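Local coordinates for peptidase, M20/M25/M40 family (Staphylococcus aureus, PDB 4EWT), which probably hydrolyses amide bonds of N-acylated amino acids or related substrates, as a manganese-binding amidohydrolase of the M20 peptidase family, at residues E18-L23 against F366-K371; D34-Y39 against A77-L82. All blocks are in the same frame, centred on the assembly; numbering follows the deposited sequence.

Contact 1 of 2, residues E18-L23 against F366-K371; sequences EIRRYL and FNISEK
Glu370 reaches from the loop ahead of helix 372-386 to two consecutive arginines of helix 13-25, and the three side chains form a salt-bridge network. Arg21 takes the carboxylate side-on with two nitrogens: NH2 gives a hydrogen bond to Glu370 OE1 at 2.7 Å, and NE a longer one to Glu370 OE2 at 3.2 Å. Both bonds are nearly straight and both use syn lone pairs, and the guanidinium and carboxylate planes are only 7° apart. This two-point grip fixes the rotation of the carboxylate. Arg21 gets there with a chain extended from CG to NE, its CG anti to the carbonyl carbon.

Arg20 makes a different bond to the same acid. Its NH1 meets Glu370 OE2 at 3.0 Å from above the carboxylate plane, with the two planes 83° apart and the N-H bent to 149° at the hydrogen. OE2 therefore accepts from both arginines and OE1 from Arg21; the shared negative charge probably offsets the closeness of the two positive groups. The Arg20 chain bends at chi3, and its NE forms a salt bridge with Asp106 at the start of helix 105-120.

Beyond the ion pairs, Ile368 packs over the Arg20 guanidinium: CG1 lies over the centre of one face, 4.3 Å above its plane, while the side chain also touches Ala107. On the loop itself, Ser369 OG accepts from Lys371 N at 3.3 Å, a capping bond at the turn into the following helix.

Arg20 is thus a buried charge held between two acids, Glu370 and Asp106. The network joins helix 13-25, the loop before helix 372-386 and helix 105-120 within the metal-binding alpha/beta part of the M20 fold.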
loop_
_atom_site.group_PDB
_atom_site.type_symbol
_atom_site.label_atom_id
_atom_site.label_comp_id
_atom_site.label_asym_id
_atom_site.label_seq_id
_atom_site.Cartn_x
_atom_site.Cartn_y
_atom_site.Cartn_z
ATOM N N GLU A 18 6.000 -34.228 -43.421
ATOM C CA GLU A 18 7.340 -34.811 -43.335
ATOM C C GLU A 18 8.411 -33.755 -43.015
ATOM O O GLU A 18 9.323 -34.004 -42.225
ATOM C CB GLU A 18 7.650 -35.542 -44.647
ATOM C CG GLU A 18 9.107 -35.890 -44.905
ATOM C CD GLU A 18 9.377 -36.070 -46.381
ATOM O OE1 GLU A 18 9.180 -37.192 -46.892
ATOM O OE2 GLU A 18 9.772 -35.080 -47.041
ATOM N N ILE A 19 8.285 -32.573 -43.613
ATOM C CA ILE A 19 9.229 -31.486 -43.348
ATOM C C ILE A 19 9.051 -30.874 -41.947
ATOM O O ILE A 19 10.044 -30.567 -41.280
ATOM C CB ILE A 19 9.197 -30.403 -44.462
ATOM C CG1 ILE A 19 9.819 -30.966 -45.758
ATOM C CG2 ILE A 19 9.931 -29.141 -44.016
ATOM C CD1 ILE A 19 9.505 -30.145 -47.014
ATOM N N ARG A 20 7.835 -30.733 -41.495
ATOM C CA ARG A 20 7.629 -30.174 -40.191
ATOM C C ARG A 20 8.290 -31.066 -39.139
ATOM O O ARG A 20 8.997 -30.615 -38.287
ATOM C CB ARG A 20 6.163 -30.080 -39.889
ATOM C CG ARG A 20 5.845 -30.787 -38.612
ATOM C CD ARG A 20 4.670 -30.216 -37.920
ATOM N NE ARG A 20 4.942 -29.968 -36.514
ATOM C CZ ARG A 20 4.354 -30.587 -35.505
ATOM N NH1 ARG A 20 3.475 -31.518 -35.721
ATOM N NH2 ARG A 20 4.678 -30.279 -34.272
ATOM N N ARG A 21 8.061 -32.352 -39.288
ATOM C CA ARG A 21 8.538 -33.360 -38.355
ATOM C C ARG A 21 10.057 -33.413 -38.271
ATOM O O ARG A 21 10.613 -33.492 -37.174
ATOM C CB ARG A 21 7.961 -34.723 -38.719
ATOM C CG ARG A 21 6.460 -34.771 -38.543
ATOM C CD ARG A 21 5.885 -36.141 -38.806
ATOM N NE ARG A 21 4.433 -36.104 -38.664
ATOM C CZ ARG A 21 3.652 -37.172 -38.561
ATOM N NH1 ARG A 21 4.173 -38.394 -38.568
ATOM N NH2 ARG A 21 2.341 -37.011 -38.439
ATOM N N TYR A 22 10.724 -33.361 -39.422
ATOM C CA TYR A 22 12.178 -33.259 -39.440
ATOM C C TYR A 22 12.671 -32.008 -38.693
ATOM O O TYR A 22 13.615 -32.086 -37.904
ATOM C CB TYR A 22 12.736 -33.281 -40.870
ATOM C CG TYR A 22 14.237 -33.104 -40.879
ATOM C CD1 TYR A 22 15.089 -34.201 -40.747
ATOM C CD2 TYR A 22 14.808 -31.830 -40.964
ATOM C CE1 TYR A 22 16.473 -34.038 -40.732
ATOM C CE2 TYR A 22 16.186 -31.656 -40.940
ATOM C CZ TYR A 22 17.011 -32.759 -40.827
ATOM O OH TYR A 22 18.375 -32.576 -40.810
ATOM N N LEU A 23 12.036 -30.866 -38.953
ATOM C CA LEU A 23 12.427 -29.610 -38.310
ATOM C C LEU A 23 12.092 -29.592 -36.819
ATOM O O LEU A 23 12.830 -29.012 -36.020
ATOM C CB LEU A 23 11.772 -28.416 -38.999
ATOM C CG LEU A 23 12.216 -28.063 -40.415
ATOM C CD1 LEU A 23 11.232 -27.072 -41.014
ATOM C CD2 LEU A 23 13.632 -27.505 -40.426
ATOM N N PHE A 366 2.925 -28.409 -25.775
ATOM C CA PHE A 366 2.426 -27.726 -26.976
ATOM C C PHE A 366 2.294 -28.669 -28.169
ATOM O O PHE A 366 3.242 -29.387 -28.505
ATOM C CB PHE A 366 3.362 -26.557 -27.325
ATOM C CG PHE A 366 3.048 -25.876 -28.631
ATOM C CD1 PHE A 366 2.104 -24.858 -28.690
ATOM C CD2 PHE A 366 3.719 -26.236 -29.798
ATOM C CE1 PHE A 366 1.818 -24.216 -29.894
ATOM C CE2 PHE A 366 3.439 -25.601 -31.006
ATOM C CZ PHE A 366 2.486 -24.587 -31.050
ATOM N N ASN A 367 1.118 -28.666 -28.794
ATOM C CA ASN A 367 0.866 -29.457 -30.004
ATOM C C ASN A 367 -0.218 -28.833 -30.878
ATOM O O ASN A 367 -1.153 -28.201 -30.376
ATOM C CB ASN A 367 0.494 -30.907 -29.659
ATOM C CG ASN A 367 0.791 -31.890 -30.797
ATOM O OD1 ASN A 367 0.943 -31.513 -31.964
ATOM N ND2 ASN A 367 0.870 -33.168 -30.449
ATOM N N ILE A 368 -0.076 -29.022 -32.187
ATOM C CA ILE A 368 -1.007 -28.479 -33.165
ATOM C C ILE A 368 -1.615 -29.577 -34.058
ATOM O O ILE A 368 -1.014 -30.640 -34.240
ATOM C CB ILE A 368 -0.315 -27.408 -34.050
ATOM C CG1 ILE A 368 0.933 -27.997 -34.732
ATOM C CG2 ILE A 368 0.031 -26.170 -33.217
ATOM C CD1 ILE A 368 1.741 -27.016 -35.576
ATOM N N SER A 369 -2.790 -29.324 -34.580
ATOM C CA SER A 369 -3.322 -30.121 -35.622
ATOM C C SER A 369 -2.510 -29.867 -36.877
ATOM O O SER A 369 -2.324 -28.742 -37.269
ATOM C CB SER A 369 -4.738 -29.729 -35.875
ATOM O OG SER A 369 -4.997 -29.948 -37.222
ATOM N N GLU A 370 -2.031 -30.936 -37.502
ATOM C CA GLU A 370 -1.115 -30.816 -38.636
ATOM C C GLU A 370 -1.805 -30.411 -39.934
ATOM O O GLU A 370 -1.136 -30.182 -40.952
ATOM C CB GLU A 370 -0.292 -32.098 -38.818
ATOM C CG GLU A 370 0.887 -32.193 -37.850
ATOM C CD GLU A 370 1.732 -33.438 -38.047
ATOM O OE1 GLU A 370 1.166 -34.549 -38.102
ATOM O OE2 GLU A 370 2.971 -33.305 -38.134
ATOM N N LYS A 371 -3.132 -30.305 -39.900
ATOM C CA LYS A 371 -3.864 -29.829 -41.067
ATOM C C LYS A 371 -3.926 -28.303 -41.133
ATOM O O LYS A 371 -4.529 -27.740 -42.048
ATOM C CB LYS A 371 -5.250 -30.471 -41.171
ATOM C CG LYS A 371 -6.239 -30.064 -40.109
ATOM C CD LYS A 371 -7.437 -31.012 -40.114
ATOM C CE LYS A 371 -7.066 -32.397 -39.601
ATOM N NZ LYS A 371 -8.131 -33.404 -39.903
#

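Contact 2 of 2, residues D34-Y39 against A77-L82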
loop_
_atom_site.group_PDB
_atom_site.type_symbol
_atom_site.label_atom_id
_atom_site.label_comp_id
_atom_site.label_asym_id
_atom_site.label_seq_id
_atom_site.Cartn_x
_atom_site.Cartn_y
_atom_site.Cartn_z
ATOM N N ASP A 34 22.013 -22.656 -36.921
ATOM C CA ASP A 34 22.972 -22.959 -37.980
ATOM C C ASP A 34 22.478 -24.066 -38.911
ATOM O O ASP A 34 22.580 -23.932 -40.130
ATOM C CB ASP A 34 24.342 -23.347 -37.382
ATOM C CG ASP A 34 24.926 -22.271 -36.450
ATOM O OD1 ASP A 34 24.191 -21.350 -36.023
ATOM O OD2 ASP A 34 26.133 -22.358 -36.130
ATOM N N GLU A 35 21.952 -25.149 -38.330
ATOM C CA GLU A 35 21.467 -26.302 -39.105
ATOM C C GLU A 35 20.135 -26.019 -39.798
ATOM O O GLU A 35 19.912 -26.462 -40.927
ATOM C CB GLU A 35 21.314 -27.546 -38.224
ATOM C CG GLU A 35 22.611 -28.218 -37.805
ATOM C CD GLU A 35 22.434 -29.710 -37.536
ATOM O OE1 GLU A 35 21.332 -30.126 -37.110
ATOM O OE2 GLU A 35 23.397 -30.472 -37.755
ATOM N N THR A 36 19.248 -25.299 -39.118
ATOM C CA THR A 36 17.941 -24.958 -39.686
ATOM C C THR A 36 18.101 -24.045 -40.902
ATOM O O THR A 36 17.526 -24.320 -41.956
ATOM C CB THR A 36 17.001 -24.324 -38.636
ATOM O OG1 THR A 36 17.130 -25.027 -37.395
ATOM C CG2 THR A 36 15.542 -24.388 -39.098
ATOM N N ALA A 37 18.900 -22.986 -40.761
ATOM C CA ALA A 37 19.196 -22.069 -41.869
ATOM C C ALA A 37 19.836 -22.777 -43.073
ATOM O O ALA A 37 19.523 -22.461 -44.217
ATOM C CB ALA A 37 20.073 -20.921 -41.404
ATOM N N LYS A 38 20.737 -23.721 -42.805
ATOM C CA LYS A 38 21.364 -24.512 -43.866
ATOM C C LYS A 38 20.374 -25.445 -44.558
ATOM O O LYS A 38 20.431 -25.606 -45.778
ATOM C CB LYS A 38 22.563 -25.300 -43.336
ATOM C CG LYS A 38 23.888 -24.550 -43.443
ATOM C CD LYS A 38 25.053 -25.307 -42.782
ATOM C CE LYS A 38 25.373 -26.612 -43.497
ATOM N NZ LYS A 38 26.724 -27.144 -43.136
ATOM N N TYR A 39 19.474 -26.048 -43.781
ATOM C CA TYR A 39 18.428 -26.919 -44.319
ATOM C C TYR A 39 17.454 -26.185 -45.259
ATOM O O TYR A 39 17.019 -26.738 -46.268
ATOM C CB TYR A 39 17.659 -27.579 -43.175
ATOM C CG TYR A 39 16.499 -28.443 -43.626
ATOM C CD1 TYR A 39 16.681 -29.796 -43.906
ATOM C CD2 TYR A 39 15.219 -27.909 -43.767
ATOM C CE1 TYR A 39 15.618 -30.595 -44.310
ATOM C CE2 TYR A 39 14.154 -28.697 -44.173
ATOM C CZ TYR A 39 14.360 -30.036 -44.439
ATOM O OH TYR A 39 13.305 -30.816 -44.838
ATOM N N ALA A 77 7.934 -16.462 -42.777
ATOM C CA ALA A 77 7.926 -17.607 -41.858
ATOM C C ALA A 77 9.170 -17.572 -40.985
ATOM O O ALA A 77 10.279 -17.436 -41.491
ATOM C CB ALA A 77 7.869 -18.930 -42.631
ATOM N N ASP A 78 8.985 -17.700 -39.674
ATOM C CA ASP A 78 10.114 -17.761 -38.734
ATOM C C ASP A 78 10.515 -19.206 -38.436
ATOM O O ASP A 78 9.712 -20.131 -38.637
ATOM C CB ASP A 78 9.843 -16.956 -37.446
ATOM C CG ASP A 78 8.411 -17.101 -36.932
ATOM O OD1 ASP A 78 7.617 -17.908 -37.472
ATOM O OD2 ASP A 78 8.075 -16.396 -35.965
ATOM N N PHE A 79 11.759 -19.405 -37.999
ATOM C CA PHE A 79 12.272 -20.769 -37.817
ATOM C C PHE A 79 13.090 -21.078 -36.557
ATOM O O PHE A 79 13.612 -22.193 -36.426
ATOM C CB PHE A 79 13.000 -21.270 -39.072
ATOM C CG PHE A 79 14.243 -20.495 -39.436
ATOM C CD1 PHE A 79 15.480 -20.827 -38.881
ATOM C CD2 PHE A 79 14.191 -19.482 -40.392
ATOM C CE1 PHE A 79 16.638 -20.140 -39.252
ATOM C CE2 PHE A 79 15.347 -18.791 -40.773
ATOM C CZ PHE A 79 16.573 -19.119 -40.201
ATOM N N ASP A 80 13.190 -20.120 -35.638
ATOM C CA ASP A 80 13.887 -20.359 -34.370
ATOM C C ASP A 80 13.003 -21.115 -33.384
ATOM O O ASP A 80 11.769 -21.011 -33.427
ATOM C CB ASP A 80 14.410 -19.053 -33.740
ATOM C CG ASP A 80 13.301 -18.037 -33.455
ATOM O OD1 ASP A 80 12.288 -17.986 -34.193
ATOM O OD2 ASP A 80 13.462 -17.256 -32.492
ATOM N N ALA A 81 13.644 -21.877 -32.504
ATOM C CA ALA A 81 12.951 -22.623 -31.454
ATOM C C ALA A 81 13.194 -21.987 -30.080
ATOM O O ALA A 81 13.784 -20.911 -30.000
ATOM C CB ALA A 81 13.388 -24.073 -31.467
ATOM N N LEU A 82 12.759 -22.661 -29.014
ATOM C CA LEU A 82 12.806 -22.115 -27.648
ATOM C C LEU A 82 13.572 -23.013 -26.660
ATOM O O LEU A 82 13.685 -24.219 -26.894
ATOM C CB LEU A 82 11.381 -21.899 -27.135
ATOM C CG LEU A 82 10.565 -20.763 -27.745
ATOM C CD1 LEU A 82 9.083 -21.100 -27.685
ATOM C CD2 LEU A 82 10.860 -19.457 -27.029
HETATM O O HOH W 1 15.217 -24.203 -35.402
#
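This is a buried, mainly apolar contact between helix 34-43 and the loop that leaves the C-terminal end of strand 72-78. The strand belongs to the mixed eight-stranded sheet of the M20 catalytic domain, an alpha/beta fold, and the helix packs on the ring of Phe79, the first residue after the strand. Two neighbouring residues of the helix receive that ring. Thr36 presents its methyl group, with CG2 3.6 Å from Phe79 CD1, and the two side chains run past one another, pointing opposite ways. Ala37 meets the far end of the ring: its CB lies 4.1 Å from Phe79 CZ, and its backbone N is 3.9 Å from Phe79 CE1. Both residues approach the ring obliquely.

The Phe79 CG sits between its own backbone N and carbonyl carbon (chi1 64°), which sends the ring toward the helix, where it also touches Thr109 of helix 105-120. For Thr36, the methyl lies anti to the backbone N, and OG1 lies beside that N, where it hydrogen-bonds with Glu28 OE1 and also meets a bridging water.

No direct hydrogen bond joins the two segments, but this water links them. Its oxygen lies 2.9 Å from Thr36 OG1 and 2.8 Å from Phe79 O, within hydrogen-bonding distance of both.

How the contacts relate
The two contacts share the successive helices 13-25 and 34-43 and lie with their centres 14 Å apart, on the same side of the chain's centre. Tyr39 of contact 2 packs against contact 1: its ring stacks with that of Tyr22, CD1 lying 3.5 Å from Tyr22 CE2, and Ile19 and Leu23 touch it too. Leu23 CD2 also reaches Thr36 CG2 at 3.9 Å. Both contacts lean on helix 105-120, whose first residue His105 binds manganese together with Cys103 and His164, and in contact 2 Asp80 OD2 hydrogen-bonds to the backbone N of the metal ligand Glu139. The side chains of Ile368 and Phe79 are each about 10 Å from a manganese ion, outside its first shell.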